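Local coordinates for putative nisin-resistance protein (PDB 4Y68) that probably protects the bacterium against the lantibiotic nisin, which it is thought to recognise and cleave as a lipoprotein peptidase of family S41, at residues G88-I93 and A269-I274; I220-K225 and Q248-Y253; G252-N257 and E284-L289. One frame throughout, in Å; residues are numbered along the deposited sequence.

Contact 1 (G88-I93 and A269-I274)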
loop_
_atom_site.group_PDB
_atom_site.type_symbol
_atom_site.label_atom_id
_atom_site.label_comp_id
_atom_site.label_asym_id
_atom_site.label_seq_id
_atom_site.Cartn_x
_atom_site.Cartn_y
_atom_site.Cartn_z
ATOM N N GLY A 88 -2.212 -13.111 -8.474
ATOM C CA GLY A 88 -3.549 -12.748 -8.022
ATOM C C GLY A 88 -3.910 -11.337 -8.421
ATOM O O GLY A 88 -3.136 -10.656 -9.120
ATOM N N LYS A 89 -5.082 -10.885 -7.982
ATOM C CA LYS A 89 -5.652 -9.627 -8.469
ATOM C C LYS A 89 -4.897 -8.365 -8.025
ATOM O O LYS A 89 -5.186 -7.281 -8.501
ATOM C CB LYS A 89 -7.113 -9.510 -8.033
ATOM C CG LYS A 89 -7.315 -9.173 -6.584
ATOM C CD LYS A 89 -8.804 -9.171 -6.233
ATOM C CE LYS A 89 -9.149 -8.062 -5.241
ATOM N NZ LYS A 89 -10.060 -8.485 -4.093
ATOM N N HIS A 90 -3.951 -8.501 -7.103
ATOM C CA HIS A 90 -3.187 -7.352 -6.641
ATOM C C HIS A 90 -1.893 -7.246 -7.461
ATOM O O HIS A 90 -1.129 -6.289 -7.325
ATOM C CB HIS A 90 -2.900 -7.480 -5.139
ATOM C CG HIS A 90 -2.491 -6.200 -4.471
ATOM N ND1 HIS A 90 -1.917 -6.170 -3.216
ATOM C CD2 HIS A 90 -2.593 -4.907 -4.868
ATOM C CE1 HIS A 90 -1.667 -4.918 -2.878
ATOM N NE2 HIS A 90 -2.066 -4.130 -3.865
ATOM N N SER A 91 -1.659 -8.229 -8.328
ATOM C CA SER A 91 -0.451 -8.225 -9.142
ATOM C C SER A 91 -0.699 -7.615 -10.515
ATOM O O SER A 91 -1.804 -7.703 -11.034
ATOM C CB SER A 91 0.096 -9.639 -9.293
ATOM O OG SER A 91 0.551 -10.168 -8.055
ATOM N N GLN A 92 0.333 -7.010 -11.109
ATOM C CA GLN A 92 0.242 -6.527 -12.494
ATOM C C GLN A 92 1.583 -6.064 -13.041
ATOM O O GLN A 92 2.558 -5.927 -12.299
ATOM C CB GLN A 92 -0.767 -5.377 -12.605
ATOM C CG GLN A 92 -0.475 -4.206 -11.692
ATOM C CD GLN A 92 -1.595 -3.179 -11.690
ATOM O OE1 GLN A 92 -2.310 -3.046 -12.673
ATOM N NE2 GLN A 92 -1.755 -2.457 -10.577
ATOM N N ILE A 93 1.618 -5.840 -14.349
ATOM C CA ILE A 93 2.762 -5.263 -15.034
ATOM C C ILE A 93 2.383 -3.851 -15.487
ATOM O O ILE A 93 1.433 -3.657 -16.240
ATOM C CB ILE A 93 3.217 -6.107 -16.263
ATOM C CG1 ILE A 93 2.026 -6.444 -17.174
ATOM C CG2 ILE A 93 3.867 -7.396 -15.837
ATOM C CD1 ILE A 93 1.452 -7.885 -17.011
ATOM N N ALA A 269 4.712 -5.467 -10.455
ATOM C CA ALA A 269 4.184 -5.494 -9.101
ATOM C C ALA A 269 3.678 -6.896 -8.770
ATOM O O ALA A 269 2.643 -7.311 -9.266
ATOM C CB ALA A 269 3.064 -4.486 -8.942
ATOM N N LEU A 270 4.392 -7.601 -7.909
ATOM C CA LEU A 270 4.127 -9.025 -7.654
ATOM C C LEU A 270 3.699 -9.308 -6.209
ATOM O O LEU A 270 4.378 -8.895 -5.268
ATOM C CB LEU A 270 5.379 -9.851 -7.992
ATOM C CG LEU A 270 5.292 -11.370 -7.865
ATOM C CD1 LEU A 270 4.128 -11.895 -8.706
ATOM C CD2 LEU A 270 6.595 -12.014 -8.326
ATOM N N THR A 271 2.594 -10.030 -6.028
ATOM C CA THR A 271 2.100 -10.303 -4.685
ATOM C C THR A 271 2.894 -11.432 -4.053
ATOM O O THR A 271 3.047 -12.500 -4.650
ATOM C CB THR A 271 0.611 -10.653 -4.711
ATOM O OG1 THR A 271 -0.106 -9.571 -5.317
ATOM C CG2 THR A 271 0.092 -10.891 -3.311
ATOM N N THR A 272 3.420 -11.205 -2.858
ATOM C CA THR A 272 4.348 -12.167 -2.271
ATOM C C THR A 272 4.006 -12.512 -0.830
ATOM O O THR A 272 4.579 -13.419 -0.259
ATOM C CB THR A 272 5.780 -11.630 -2.319
ATOM O OG1 THR A 272 5.835 -10.405 -1.578
ATOM C CG2 THR A 272 6.181 -11.349 -3.757
ATOM N N GLY A 273 3.059 -11.788 -0.252
ATOM C CA GLY A 273 2.758 -11.942 1.157
ATOM C C GLY A 273 1.282 -11.853 1.522
ATOM O O GLY A 273 0.559 -10.949 1.092
ATOM N N ILE A 274 0.840 -12.842 2.285
ATOM C CA ILE A 274 -0.444 -12.813 2.967
ATOM C C ILE A 274 -0.238 -12.002 4.217
ATOM O O ILE A 274 0.893 -11.904 4.694
ATOM C CB ILE A 274 -0.937 -14.236 3.307
ATOM C CG1 ILE A 274 -1.685 -14.802 2.116
ATOM C CG2 ILE A 274 -1.870 -14.229 4.499
ATOM C CD1 ILE A 274 -0.815 -15.056 0.991
HETATM O O HOH W 1 -2.683 -10.696 -5.533
#
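Residues Ser91 and Gln92 meet Ala269 to Thr271 in an antiparallel strand pairing, where the short strand 92-94, reached by a type I turn from helix 72-87, joins the long central strand 267-276. Gln92 and Ala269 form one hydrogen-bonded pair: Gln92 N reaches Ala269 O over 3.0 Å in the carbonyl plane, and Ala269 N returns to Gln92 O at 2.9 Å, almost straight on to the carbonyl. The backbone pairing ends there, though the chains stay close at Ser91, and hydroxyls take over. Ser91 OG, anti to its carbonyl carbon (chi1 -66°), donates to Thr271 OG1 at 2.9 Å, with Leu270 CD1 4.0 Å from the same OG. Alongside, His90 CB packs 3.5 Å from Thr271 OG1, while a water accepts from His90 N (3.0 Å) and donates to Thr271 OG1 (2.8 Å). Thr271 OG1 is also bonded to Asn257 OD1. The imidazole of His90 lies between two hydroxyls, NE2 bonded to Ser228 and ND1 to Thr255, an arrangement consistent with the serine-histidine pair of a serine peptidase. The chemistry implies that one buried threonine oxygen, gripped by serine, water and asparagine, ties the turn bearing His90 to the central strand.

Contact 2 (I220-K225 and Q248-Y253); sequences IITNHK and QATAGY
Gln248, just beyond strand 243-247, continues its parallel pairing with the last residue of strand 218-222, Thr222; the short runs 222-225 and 248-251 are directed 41° apart, and Gln248 N bonds Thr222 O at 3.1 Å in a nearly straight N-H...O (165°) whose donor stands above the carbonyl plane. The Thr222 side chain completes a two-bond clasp: its OG1, tucked between backbone N and carbonyl carbon, donates to Gln248 O at 2.9 Å. Behind that hydroxyl, Thr222 CB rests 3.8 Å from Thr250 CG2, whereas Thr250 OG1 turns to Glu231 and Ile288 N. At the loop end, the ring of His224 lies with one face under Gln248 CB, a CH-pi contact of 4.1 Å to the ring centroid, and the Gln248 amide, bent round at chi2, stands almost perpendicular to the ring, its OE1 3.4 Å from His224 CD2. His224 ND1 makes a weak, bent bond to Ala249 O (3.0 Å) and meets a water that donates to Thr250 O. Asn223 OD1 closes an Asx turn onto Lys225 N and also accepts from Asn159 N. The chemistry implies a firm hold at Thr222, where both links are direct, and a softer, partly water-mediated one at His224.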
loop_
_atom_site.group_PDB
_atom_site.type_symbol
_atom_site.label_atom_id
_atom_site.label_comp_id
_atom_site.label_asym_id
_atom_site.label_seq_id
_atom_site.Cartn_x
_atom_site.Cartn_y
_atom_site.Cartn_z
ATOM N N ILE A 220 -11.264 6.660 12.198
ATOM C CA ILE A 220 -10.735 6.421 10.866
ATOM C C ILE A 220 -11.841 6.111 9.876
ATOM O O ILE A 220 -12.652 5.230 10.114
ATOM C CB ILE A 220 -9.737 5.246 10.846
ATOM C CG1 ILE A 220 -8.588 5.490 11.814
ATOM C CG2 ILE A 220 -9.163 5.079 9.470
ATOM C CD1 ILE A 220 -7.601 4.380 11.808
ATOM N N ILE A 221 -11.854 6.805 8.747
ATOM C CA ILE A 221 -12.899 6.575 7.750
ATOM C C ILE A 221 -12.335 5.868 6.518
ATOM O O ILE A 221 -11.255 6.217 6.026
ATOM C CB ILE A 221 -13.577 7.907 7.330
ATOM C CG1 ILE A 221 -14.173 8.596 8.549
ATOM C CG2 ILE A 221 -14.634 7.675 6.240
ATOM C CD1 ILE A 221 -14.799 9.971 8.250
ATOM N N THR A 222 -13.055 4.857 6.045
ATOM C CA THR A 222 -12.683 4.124 4.851
ATOM C C THR A 222 -13.901 4.013 3.940
ATOM O O THR A 222 -15.033 4.079 4.411
ATOM C CB THR A 222 -12.163 2.711 5.197
ATOM O OG1 THR A 222 -13.219 1.927 5.764
ATOM C CG2 THR A 222 -11.004 2.770 6.195
ATOM N N ASN A 223 -13.688 3.834 2.638
ATOM C CA ASN A 223 -14.800 3.491 1.760
ATOM C C ASN A 223 -14.362 2.372 0.827
ATOM O O ASN A 223 -13.267 1.856 0.999
ATOM C CB ASN A 223 -15.328 4.717 0.995
ATOM C CG ASN A 223 -14.347 5.278 -0.022
ATOM O OD1 ASN A 223 -13.201 4.861 -0.094
ATOM N ND2 ASN A 223 -14.812 6.258 -0.819
ATOM N N HIS A 224 -15.211 1.982 -0.131
ATOM C CA HIS A 224 -14.931 0.830 -0.985
ATOM C C HIS A 224 -13.657 0.983 -1.824
ATOM O O HIS A 224 -13.078 -0.006 -2.269
ATOM C CB HIS A 224 -16.122 0.556 -1.918
ATOM C CG HIS A 224 -17.267 -0.145 -1.252
ATOM N ND1 HIS A 224 -17.090 -1.201 -0.379
ATOM C CD2 HIS A 224 -18.607 0.064 -1.321
ATOM C CE1 HIS A 224 -18.270 -1.615 0.054
ATOM N NE2 HIS A 224 -19.206 -0.865 -0.503
ATOM N N LYS A 225 -13.217 2.217 -2.042
ATOM C CA LYS A 225 -12.037 2.457 -2.873
ATOM C C LYS A 225 -10.735 2.398 -2.064
ATOM O O LYS A 225 -9.658 2.218 -2.628
ATOM C CB LYS A 225 -12.144 3.806 -3.586
ATOM C CG LYS A 225 -13.180 3.858 -4.712
ATOM C CD LYS A 225 -12.826 4.979 -5.712
ATOM C CE LYS A 225 -13.990 5.345 -6.636
ATOM N NZ LYS A 225 -14.679 4.151 -7.222
ATOM N N GLN A 248 -17.362 2.089 5.031
ATOM C CA GLN A 248 -17.645 0.812 4.380
ATOM C C GLN A 248 -16.406 -0.045 4.271
ATOM O O GLN A 248 -15.293 0.437 4.453
ATOM C CB GLN A 248 -18.244 1.042 3.000
ATOM C CG GLN A 248 -19.557 1.778 3.094
ATOM C CD GLN A 248 -19.698 2.808 2.012
ATOM O OE1 GLN A 248 -19.765 2.470 0.820
ATOM N NE2 GLN A 248 -19.715 4.089 2.410
ATOM N N ALA A 249 -16.623 -1.319 3.983
ATOM C CA ALA A 249 -15.550 -2.264 3.720
ATOM C C ALA A 249 -14.587 -1.720 2.675
ATOM O O ALA A 249 -14.990 -1.063 1.723
ATOM C CB ALA A 249 -16.129 -3.602 3.269
ATOM N N THR A 250 -13.308 -2.000 2.857
ATOM C CA THR A 250 -12.305 -1.536 1.900
ATOM C C THR A 250 -12.236 -2.397 0.624
ATOM O O THR A 250 -12.979 -3.360 0.472
ATOM C CB THR A 250 -10.952 -1.499 2.577
ATOM O OG1 THR A 250 -10.618 -2.813 3.012
ATOM C CG2 THR A 250 -11.046 -0.619 3.810
ATOM N N ALA A 251 -11.325 -2.072 -0.287
ATOM C CA ALA A 251 -11.361 -2.661 -1.628
ATOM C C ALA A 251 -10.945 -4.119 -1.630
ATOM O O ALA A 251 -11.312 -4.861 -2.531
ATOM C CB ALA A 251 -10.477 -1.864 -2.590
ATOM N N GLY A 252 -10.174 -4.533 -0.635
ATOM C CA GLY A 252 -9.753 -5.923 -0.548
ATOM C C GLY A 252 -8.465 -6.213 -1.291
ATOM O O GLY A 252 -8.384 -7.192 -2.034
ATOM N N TYR A 253 -7.448 -5.369 -1.095
ATOM C CA TYR A 253 -6.133 -5.604 -1.707
ATOM C C TYR A 253 -5.124 -5.745 -0.580
ATOM O O TYR A 253 -4.007 -5.200 -0.619
ATOM C CB TYR A 253 -5.769 -4.486 -2.700
ATOM C CG TYR A 253 -6.605 -4.566 -3.974
ATOM C CD1 TYR A 253 -6.117 -5.184 -5.112
ATOM C CD2 TYR A 253 -7.892 -4.059 -4.014
ATOM C CE1 TYR A 253 -6.877 -5.286 -6.259
ATOM C CE2 TYR A 253 -8.677 -4.165 -5.153
ATOM C CZ TYR A 253 -8.159 -4.775 -6.275
ATOM O OH TYR A 253 -8.922 -4.867 -7.416
HETATM O O HOH W 2 -15.303 -3.820 -0.733
#

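Contact 3 (G252-N257 and E284-L289)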
loop_
_atom_site.group_PDB
_atom_site.type_symbol
_atom_site.label_atom_id
_atom_site.label_comp_id
_atom_site.label_asym_id
_atom_site.label_seq_id
_atom_site.Cartn_x
_atom_site.Cartn_y
_atom_site.Cartn_z
ATOM N N GLY A 252 -10.174 -4.533 -0.635
ATOM C CA GLY A 252 -9.753 -5.923 -0.548
ATOM C C GLY A 252 -8.465 -6.213 -1.291
ATOM O O GLY A 252 -8.384 -7.192 -2.034
ATOM N N TYR A 253 -7.448 -5.369 -1.095
ATOM C CA TYR A 253 -6.133 -5.604 -1.707
ATOM C C TYR A 253 -5.124 -5.745 -0.580
ATOM O O TYR A 253 -4.007 -5.200 -0.619
ATOM C CB TYR A 253 -5.769 -4.486 -2.700
ATOM C CG TYR A 253 -6.605 -4.566 -3.974
ATOM C CD1 TYR A 253 -6.117 -5.184 -5.112
ATOM C CD2 TYR A 253 -7.892 -4.059 -4.014
ATOM C CE1 TYR A 253 -6.877 -5.286 -6.259
ATOM C CE2 TYR A 253 -8.677 -4.165 -5.153
ATOM C CZ TYR A 253 -8.159 -4.775 -6.275
ATOM O OH TYR A 253 -8.922 -4.867 -7.416
ATOM N N THR A 254 -5.549 -6.487 0.438
ATOM C CA THR A 254 -4.733 -6.715 1.605
ATOM C C THR A 254 -3.768 -7.857 1.296
ATOM O O THR A 254 -3.937 -8.982 1.756
ATOM C CB THR A 254 -5.594 -7.021 2.862
ATOM O OG1 THR A 254 -6.692 -7.878 2.505
ATOM C CG2 THR A 254 -6.172 -5.716 3.438
ATOM N N THR A 255 -2.767 -7.553 0.473
ATOM C CA THR A 255 -1.599 -8.408 0.345
ATOM C C THR A 255 -0.380 -7.533 0.143
ATOM O O THR A 255 -0.471 -6.428 -0.409
ATOM C CB THR A 255 -1.715 -9.423 -0.815
ATOM O OG1 THR A 255 -2.210 -8.767 -1.997
ATOM C CG2 THR A 255 -2.655 -10.557 -0.429
ATOM N N VAL A 256 0.767 -8.023 0.598
ATOM C CA VAL A 256 2.021 -7.329 0.340
ATOM C C VAL A 256 2.536 -7.621 -1.083
ATOM O O VAL A 256 2.552 -8.773 -1.538
ATOM C CB VAL A 256 3.067 -7.723 1.399
ATOM C CG1 VAL A 256 4.480 -7.349 0.938
ATOM C CG2 VAL A 256 2.721 -7.065 2.743
ATOM N N ASN A 257 2.923 -6.577 -1.806
ATOM C CA ASN A 257 3.616 -6.748 -3.081
ATOM C C ASN A 257 5.094 -6.411 -2.998
ATOM O O ASN A 257 5.523 -5.618 -2.151
ATOM C CB ASN A 257 3.003 -5.874 -4.176
ATOM C CG ASN A 257 1.605 -6.309 -4.562
ATOM O OD1 ASN A 257 1.170 -7.418 -4.239
ATOM N ND2 ASN A 257 0.885 -5.422 -5.255
ATOM N N GLU A 284 -6.241 -11.865 2.935
ATOM C CA GLU A 284 -5.647 -12.282 1.677
ATOM C C GLU A 284 -6.467 -11.690 0.545
ATOM O O GLU A 284 -7.281 -12.371 -0.057
ATOM C CB GLU A 284 -5.580 -13.807 1.582
ATOM C CG GLU A 284 -4.739 -14.322 0.437
ATOM C CD GLU A 284 -4.598 -15.845 0.436
ATOM O OE1 GLU A 284 -4.858 -16.488 1.479
ATOM O OE2 GLU A 284 -4.223 -16.403 -0.618
ATOM N N ASN A 285 -6.248 -10.411 0.271
ATOM C CA ASN A 285 -7.035 -9.704 -0.724
ATOM C C ASN A 285 -8.484 -9.773 -0.302
ATOM O O ASN A 285 -9.377 -10.086 -1.090
ATOM C CB ASN A 285 -6.806 -10.291 -2.115
ATOM C CG ASN A 285 -5.427 -9.936 -2.659
ATOM O OD1 ASN A 285 -4.851 -8.918 -2.268
ATOM N ND2 ASN A 285 -4.896 -10.764 -3.553
ATOM N N THR A 286 -8.691 -9.497 0.976
ATOM C CA THR A 286 -10.012 -9.490 1.570
ATOM C C THR A 286 -10.309 -8.131 2.210
ATOM O O THR A 286 -9.446 -7.529 2.865
ATOM C CB THR A 286 -10.153 -10.583 2.629
ATOM O OG1 THR A 286 -9.305 -10.273 3.723
ATOM C CG2 THR A 286 -9.731 -11.926 2.072
ATOM N N PRO A 287 -11.540 -7.646 2.022
ATOM C CA PRO A 287 -11.906 -6.320 2.519
ATOM C C PRO A 287 -11.800 -6.207 4.042
ATOM O O PRO A 287 -11.981 -7.176 4.772
ATOM C CB PRO A 287 -13.360 -6.166 2.041
ATOM C CG PRO A 287 -13.429 -7.012 0.793
ATOM C CD PRO A 287 -12.575 -8.215 1.140
ATOM N N ILE A 288 -11.494 -5.010 4.514
ATOM C CA ILE A 288 -11.476 -4.754 5.937
ATOM C C ILE A 288 -12.808 -4.119 6.354
ATOM O O ILE A 288 -13.233 -3.110 5.796
ATOM C CB ILE A 288 -10.292 -3.854 6.312
ATOM C CG1 ILE A 288 -8.987 -4.474 5.794
ATOM C CG2 ILE A 288 -10.231 -3.659 7.833
ATOM C CD1 ILE A 288 -7.805 -3.501 5.831
ATOM N N LEU A 289 -13.468 -4.727 7.330
ATOM C CA LEU A 289 -14.693 -4.167 7.902
ATOM C C LEU A 289 -14.377 -3.072 8.912
ATOM O O LEU A 289 -13.631 -3.304 9.849
ATOM C CB LEU A 289 -15.519 -5.253 8.608
ATOM C CG LEU A 289 -16.424 -6.164 7.787
ATOM C CD1 LEU A 289 -17.835 -5.586 7.744
ATOM C CD2 LEU A 289 -15.867 -6.321 6.395
#
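Glu284 opens a loop-on-loop contact, its CA 4.0 Å from Thr255 CG2, in which the chain leaving strand 282-283 wraps an inverse gamma turn centred on Thr254, just ahead of strand 256-261; the Glu284 carboxylate is hydrogen-bonded through OE2 to Tyr49 OH. Asn285 follows with left-handed backbone angles (phi 59°, psi 46°) and does most of the bonding. Its N points almost straight at Thr254 O (3.1 Å), approaching from well above the carbonyl plane. Its side chain crosses that of Thr255 at about a right angle, bringing OD1 within 2.7 Å of the donating Thr255 OG1, with Thr255 CG2 packed against the same OD1 at 3.3 Å. That threonine hydroxyl also bonds His90 ND1, so Asn285 stands as a second-shell residue that could steady the imidazole through Thr255. At Thr286 it is the backbone that serves, its O accepting from Thr254 OG1 at 2.8 Å. Pro287 then passes close over Gly252, which takes a positive phi (89°) where Pro287 N lies 3.6 Å from Gly252 CA. Ile288, its CG1 anti to the carbonyl carbon, packs on helix 229-235, and its CD1 meets the methyl CG2 of Thr254 at 3.6 Å.

The three contacts illustrate how segments distant in sequence are joined through one loop. Along the chain, contact 2 is nested inside the loop closed by contact 1, whereas contacts 1 and 3 cross. Centre to centre, contact 3 lies about 10 Å from contact 2 and 11 Å from contact 1, which are about 19 Å apart. Contacts 1 and 3 share the antiparallel sheet through neighbouring strands 256-261 and 267-276; contact 2 sits at the mixed sheet and hands over to contact 3 at Gly252 and Tyr253. Lys89 of contact 1 bonds Gly252 O and makes a cation-pi contact with Tyr253. The loop between strands 243-247 and 256-261 thus connects the two sheets beside the probable active site.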